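Local coordinates for lectin (Trichosanthes anguina, PDB 4HR6), which binds galactose-type sugars through two beta-trefoil lectin domains, as the lectin chain of a nontoxic homologue of type II ribosome-inactivating proteins, at residues 18-23 with 44-49; 9-14 with 131-136. One frame throughout, in Å; residues are numbered along the deposited sequence.

Contact 1: 18-23 with 44-49; sequences LCVDVA and QKWTFH. With AMG (methyl alpha-D-galactopyranoside), chain D.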
# COMPACT_ATOMS: atom_id res chain seq x y z
N LEU C 18 7.99 -10.48 17.30
CA LEU C 18 9.30 -11.03 17.60
C LEU C 18 9.97 -11.50 16.32
O LEU C 18 9.30 -11.78 15.33
CB LEU C 18 9.19 -12.17 18.61
CG LEU C 18 8.78 -11.69 20.01
CD1 LEU C 18 8.12 -12.81 20.79
CD2 LEU C 18 9.99 -11.16 20.76
N CYS C 19 11.30 -11.61 16.39
CA CYS C 19 12.12 -11.95 15.23
C CYS C 19 12.63 -13.39 15.24
O CYS C 19 12.91 -13.97 16.29
CB CYS C 19 13.30 -10.98 15.15
SG CYS C 19 12.84 -9.41 14.37
N VAL C 20 12.72 -13.96 14.04
CA VAL C 20 13.32 -15.26 13.81
C VAL C 20 14.84 -15.15 14.05
O VAL C 20 15.52 -14.27 13.51
CB VAL C 20 12.98 -15.78 12.40
CG1 VAL C 20 13.69 -17.08 12.11
CG2 VAL C 20 11.47 -15.95 12.26
N ASP C 21 15.34 -16.04 14.89
CA ASP C 21 16.65 -15.88 15.52
C ASP C 21 17.23 -17.28 15.73
O ASP C 21 16.57 -18.14 16.32
CB ASP C 21 16.46 -15.12 16.85
CG ASP C 21 17.72 -15.06 17.71
OD1 ASP C 21 18.05 -13.97 18.24
OD2 ASP C 21 18.37 -16.11 17.87
N VAL C 22 18.42 -17.53 15.20
CA VAL C 22 19.05 -18.84 15.37
C VAL C 22 19.68 -18.88 16.78
O VAL C 22 20.54 -18.06 17.10
CB VAL C 22 20.02 -19.25 14.21
CG1 VAL C 22 20.82 -18.07 13.69
CG2 VAL C 22 20.94 -20.39 14.64
N ALA C 23 19.20 -19.82 17.60
CA ALA C 23 19.47 -19.82 19.04
C ALA C 23 20.96 -19.69 19.40
O ALA C 23 21.76 -20.53 19.00
CB ALA C 23 18.89 -21.08 19.67
N GLN C 44 20.10 -12.75 13.53
CA GLN C 44 18.73 -12.40 13.10
C GLN C 44 18.66 -11.92 11.65
O GLN C 44 17.57 -11.66 11.14
CB GLN C 44 18.13 -11.35 14.03
CG GLN C 44 17.65 -11.96 15.34
CD GLN C 44 17.04 -10.95 16.28
OE1 GLN C 44 16.83 -9.79 15.92
NE2 GLN C 44 16.74 -11.40 17.50
N LYS C 45 19.81 -11.80 10.99
CA LYS C 45 19.86 -11.44 9.57
C LYS C 45 19.62 -12.69 8.76
O LYS C 45 20.22 -13.73 9.02
CB LYS C 45 21.23 -10.87 9.18
CG LYS C 45 21.75 -9.75 10.05
CD LYS C 45 21.02 -8.44 9.85
CE LYS C 45 21.77 -7.30 10.53
NZ LYS C 45 20.85 -6.33 11.18
N TRP C 46 18.73 -12.59 7.78
CA TRP C 46 18.45 -13.69 6.88
C TRP C 46 18.64 -13.22 5.45
O TRP C 46 18.20 -12.13 5.06
CB TRP C 46 17.03 -14.21 7.11
CG TRP C 46 16.89 -14.89 8.43
CD1 TRP C 46 16.53 -14.31 9.61
CD2 TRP C 46 17.15 -16.27 8.72
NE1 TRP C 46 16.53 -15.25 10.61
CE2 TRP C 46 16.92 -16.46 10.09
CE3 TRP C 46 17.56 -17.36 7.94
CZ2 TRP C 46 17.07 -17.71 10.72
CZ3 TRP C 46 17.71 -18.61 8.56
CH2 TRP C 46 17.46 -18.77 9.94
N THR C 47 19.30 -14.07 4.67
CA THR C 47 19.68 -13.77 3.31
C THR C 47 18.96 -14.71 2.38
O THR C 47 19.07 -15.94 2.52
CB THR C 47 21.20 -13.86 3.14
OG1 THR C 47 21.82 -12.91 4.01
CG2 THR C 47 21.63 -13.54 1.69
N PHE C 48 18.23 -14.14 1.43
CA PHE C 48 17.47 -14.89 0.43
C PHE C 48 18.25 -14.93 -0.88
O PHE C 48 18.80 -13.91 -1.30
CB PHE C 48 16.11 -14.21 0.19
CG PHE C 48 15.15 -14.30 1.35
CD1 PHE C 48 15.39 -13.61 2.52
CD2 PHE C 48 14.01 -15.07 1.25
CE1 PHE C 48 14.51 -13.70 3.59
CE2 PHE C 48 13.12 -15.17 2.32
CZ PHE C 48 13.37 -14.48 3.48
N HIS C 49 18.29 -16.09 -1.52
CA HIS C 49 19.06 -16.29 -2.75
C HIS C 49 18.16 -16.72 -3.87
O HIS C 49 17.04 -17.14 -3.63
CB HIS C 49 20.13 -17.37 -2.53
CG HIS C 49 21.24 -16.93 -1.63
ND1 HIS C 49 22.39 -16.35 -2.10
CD2 HIS C 49 21.35 -16.97 -0.28
CE1 HIS C 49 23.18 -16.05 -1.08
NE2 HIS C 49 22.57 -16.42 0.03
C1 AMG D . 21.92 -14.40 22.79
C2 AMG D . 21.77 -13.82 21.39
C3 AMG D . 20.30 -13.72 20.97
C4 AMG D . 19.52 -15.01 21.24
C5 AMG D . 19.83 -15.60 22.63
C6 AMG D . 19.24 -17.01 22.78
C7 AMG D . 22.36 -13.11 24.77
O1 AMG D . 21.41 -13.48 23.77
O2 AMG D . 22.37 -12.53 21.34
O3 AMG D . 20.20 -13.39 19.58
O4 AMG D . 19.81 -15.97 20.21
O5 AMG D . 21.24 -15.67 22.87
O6 AMG D . 18.75 -17.19 24.12
O HOH W 1 15.06 -11.90 11.80

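Contact 2: 9-14 with 131-136; sequences TTRISG and VGNYVQ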
# COMPACT_ATOMS: atom_id res chain seq x y z
N THR C 9 19.47 -9.32 2.06
CA THR C 9 19.58 -9.62 3.48
C THR C 9 18.58 -8.78 4.24
O THR C 9 18.62 -7.55 4.16
CB THR C 9 21.02 -9.35 3.96
OG1 THR C 9 21.88 -10.29 3.31
CG2 THR C 9 21.16 -9.52 5.45
N THR C 10 17.69 -9.43 4.98
CA THR C 10 16.65 -8.72 5.74
C THR C 10 16.32 -9.42 7.08
O THR C 10 17.06 -10.32 7.51
CB THR C 10 15.38 -8.60 4.87
OG1 THR C 10 14.42 -7.74 5.50
CG2 THR C 10 14.78 -9.95 4.60
N ARG C 11 15.24 -9.01 7.75
CA ARG C 11 14.73 -9.72 8.93
C ARG C 11 13.40 -10.39 8.63
O ARG C 11 12.72 -10.07 7.64
CB ARG C 11 14.58 -8.79 10.13
CG ARG C 11 15.90 -8.29 10.70
CD ARG C 11 15.87 -6.82 11.03
NE ARG C 11 15.86 -6.55 12.45
CZ ARG C 11 15.61 -5.37 13.01
NH1 ARG C 11 15.33 -4.31 12.27
NH2 ARG C 11 15.64 -5.26 14.33
N ILE C 12 13.06 -11.36 9.47
CA ILE C 12 11.76 -12.01 9.42
C ILE C 12 11.15 -11.84 10.80
O ILE C 12 11.71 -12.31 11.79
CB ILE C 12 11.87 -13.50 9.09
CG1 ILE C 12 12.76 -13.70 7.87
CG2 ILE C 12 10.50 -14.11 8.85
CD1 ILE C 12 12.90 -15.14 7.44
N SER C 13 10.03 -11.12 10.88
CA SER C 13 9.33 -10.93 12.15
C SER C 13 7.94 -11.54 12.07
O SER C 13 7.44 -11.84 10.98
CB SER C 13 9.30 -9.46 12.55
OG SER C 13 8.49 -8.68 11.69
N GLY C 14 7.33 -11.77 13.23
CA GLY C 14 5.99 -12.36 13.27
C GLY C 14 5.31 -12.26 14.63
O GLY C 14 5.16 -11.16 15.19
N VAL C 131 8.40 -10.59 6.08
CA VAL C 131 9.77 -10.55 5.57
C VAL C 131 10.08 -9.11 5.21
O VAL C 131 9.46 -8.53 4.33
CB VAL C 131 9.93 -11.42 4.33
CG1 VAL C 131 11.34 -11.32 3.79
CG2 VAL C 131 9.56 -12.85 4.67
N GLY C 132 11.02 -8.52 5.92
CA GLY C 132 11.30 -7.12 5.77
C GLY C 132 12.08 -6.61 6.95
O GLY C 132 12.04 -7.20 8.03
N ASN C 133 12.77 -5.50 6.76
CA ASN C 133 13.73 -5.02 7.72
C ASN C 133 13.12 -4.09 8.75
O ASN C 133 13.71 -3.85 9.80
CB ASN C 133 14.89 -4.33 7.02
CG ASN C 133 16.07 -4.10 7.94
OD1 ASN C 133 16.51 -5.02 8.64
ND2 ASN C 133 16.59 -2.88 7.96
N TYR C 134 11.94 -3.56 8.45
CA TYR C 134 11.21 -2.75 9.43
C TYR C 134 10.28 -3.69 10.19
O TYR C 134 9.31 -4.19 9.63
CB TYR C 134 10.43 -1.65 8.72
CG TYR C 134 9.81 -0.64 9.64
CD1 TYR C 134 10.53 0.45 10.09
CD2 TYR C 134 8.48 -0.77 10.04
CE1 TYR C 134 9.95 1.39 10.92
CE2 TYR C 134 7.90 0.16 10.88
CZ TYR C 134 8.63 1.23 11.31
OH TYR C 134 8.04 2.14 12.13
N VAL C 135 10.60 -3.93 11.47
CA VAL C 135 9.92 -4.97 12.26
C VAL C 135 8.79 -4.42 13.14
O VAL C 135 7.93 -5.17 13.58
CB VAL C 135 10.91 -5.78 13.15
CG1 VAL C 135 11.83 -6.64 12.29
CG2 VAL C 135 11.73 -4.86 14.05
N GLN C 136 8.80 -3.12 13.38
CA GLN C 136 7.80 -2.51 14.22
C GLN C 136 6.38 -2.64 13.66
O GLN C 136 6.18 -2.86 12.44
CB GLN C 136 8.14 -1.04 14.48
CG GLN C 136 9.40 -0.85 15.30
CD GLN C 136 9.74 0.61 15.53
OE1 GLN C 136 8.85 1.44 15.72
NE2 GLN C 136 11.03 0.94 15.50
O HOH W 2 9.89 -8.18 9.46

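Contact 1: 18-23 with 44-49
Gln44 meets Asp21 at a galactoside site. Its side chain runs extended beyond CG, and NE2 gives a hydrogen bond to Asp21 OD1 at 3.0 Å, entering on the lone pair that faces away from OD2; amide and carboxylate planes stand 73° apart. Asp21 OD1 accepts from O3 of the sugar (2.6 Å) and Asp21 OD2 from O4 (2.8 Å), a bidentate grip for which aspartate is well suited; Gln44, a second-shell residue, probably helps to hold the carboxylate in place. An amide suits Gln44 because it also bonds Pro37 O through NE2 and Gly39 N through OE1. Farther along, Trp46 turns its indole N-H onto Val20 O (3.2 Å); the oxygen lies in the ring plane, but the nitrogen stands above the carbonyl plane. Val20 CG1, set anti to the backbone N (chi1 175°), packs 3.7 Å from Trp46 CZ2; the indole of Trp46 thus offers Val20 both a donor and an apolar surface. A water lies within hydrogen-bonding reach of both Val20 O and Gln44 O. Strand 19-22 pairs antiparallel with strand 33-36, while strand 46-49 runs between strands 7-13 and 54-56, with Trp46 against Val54.

Contact 2: 9-14 with 131-136
Arg11 and Gly132 meet where the first beta-trefoil lectin domain closes, its first strand, 7-13, pairing antiparallel with its last, 130-131. Gly132 N donates to Arg11 O over 2.9 Å in a nearly straight bond (172°), and next to it Ile12 and Val131 form a non-hydrogen-bonded pair, their branched side chains on the same face of the sheet. Past Val131 the chain leaves the sheet. Gly132 has a positive, nearly extended phi that a residue without a side chain readily reaches. Gly132 O is met by a water at 2.8 Å, which also accepts from Ser13 OG; that hydroxyl has a further partner in Ser177. Arg11, its chain bent at chi2 and chi3, crosses to Asn133, where NH1 bonds Asn133 O in the carbonyl plane at 3.0 Å, although the angle at the hydrogen is only 131°. Arginine suits this place because its flat end is both donor and packing surface, and NH2 has a weak bond to Gly39 O. Thr10 OG1, anti to the backbone N, lies close to Gly132 and Asn133, but its polar partner is Asp184 of the neighbouring Lectin chain, whose other carboxylate oxygen takes Asn133 N. Thr10 CG2 turns instead to Val131 CG1, the two side chains crossing at about a right angle. Valine gives Val135 two methyls for two neighbours: CG1 packs on Ser13 CB, and CG2 sits 3.7 Å above the guanidinium plane of Arg11, offset toward its rim.

Centres of contacts 1 and 2 lie about 8 Å apart, on the same side of the chain's centre. Along the chain the order is 9-14, 18-23, 44-49 and 131-136, so both segments of contact 1 fall between those of contact 2. Strands 7-13 and 46-49 are neighbours in one antiparallel sheet, joined by a backbone hydrogen bond between Trp46 O and Thr10 N and, probably, by one between the hydroxyls of Thr47 and Thr9; Cys19 SG packs on Val135 CG1. Strand 7-13, which pairs with 130-131 and bonds Val20 through Ile12, thus lies between segment 131-136, which leads to the second lectin domain and touches another Lectin chain, and the part of the sugar site carried by 18-23.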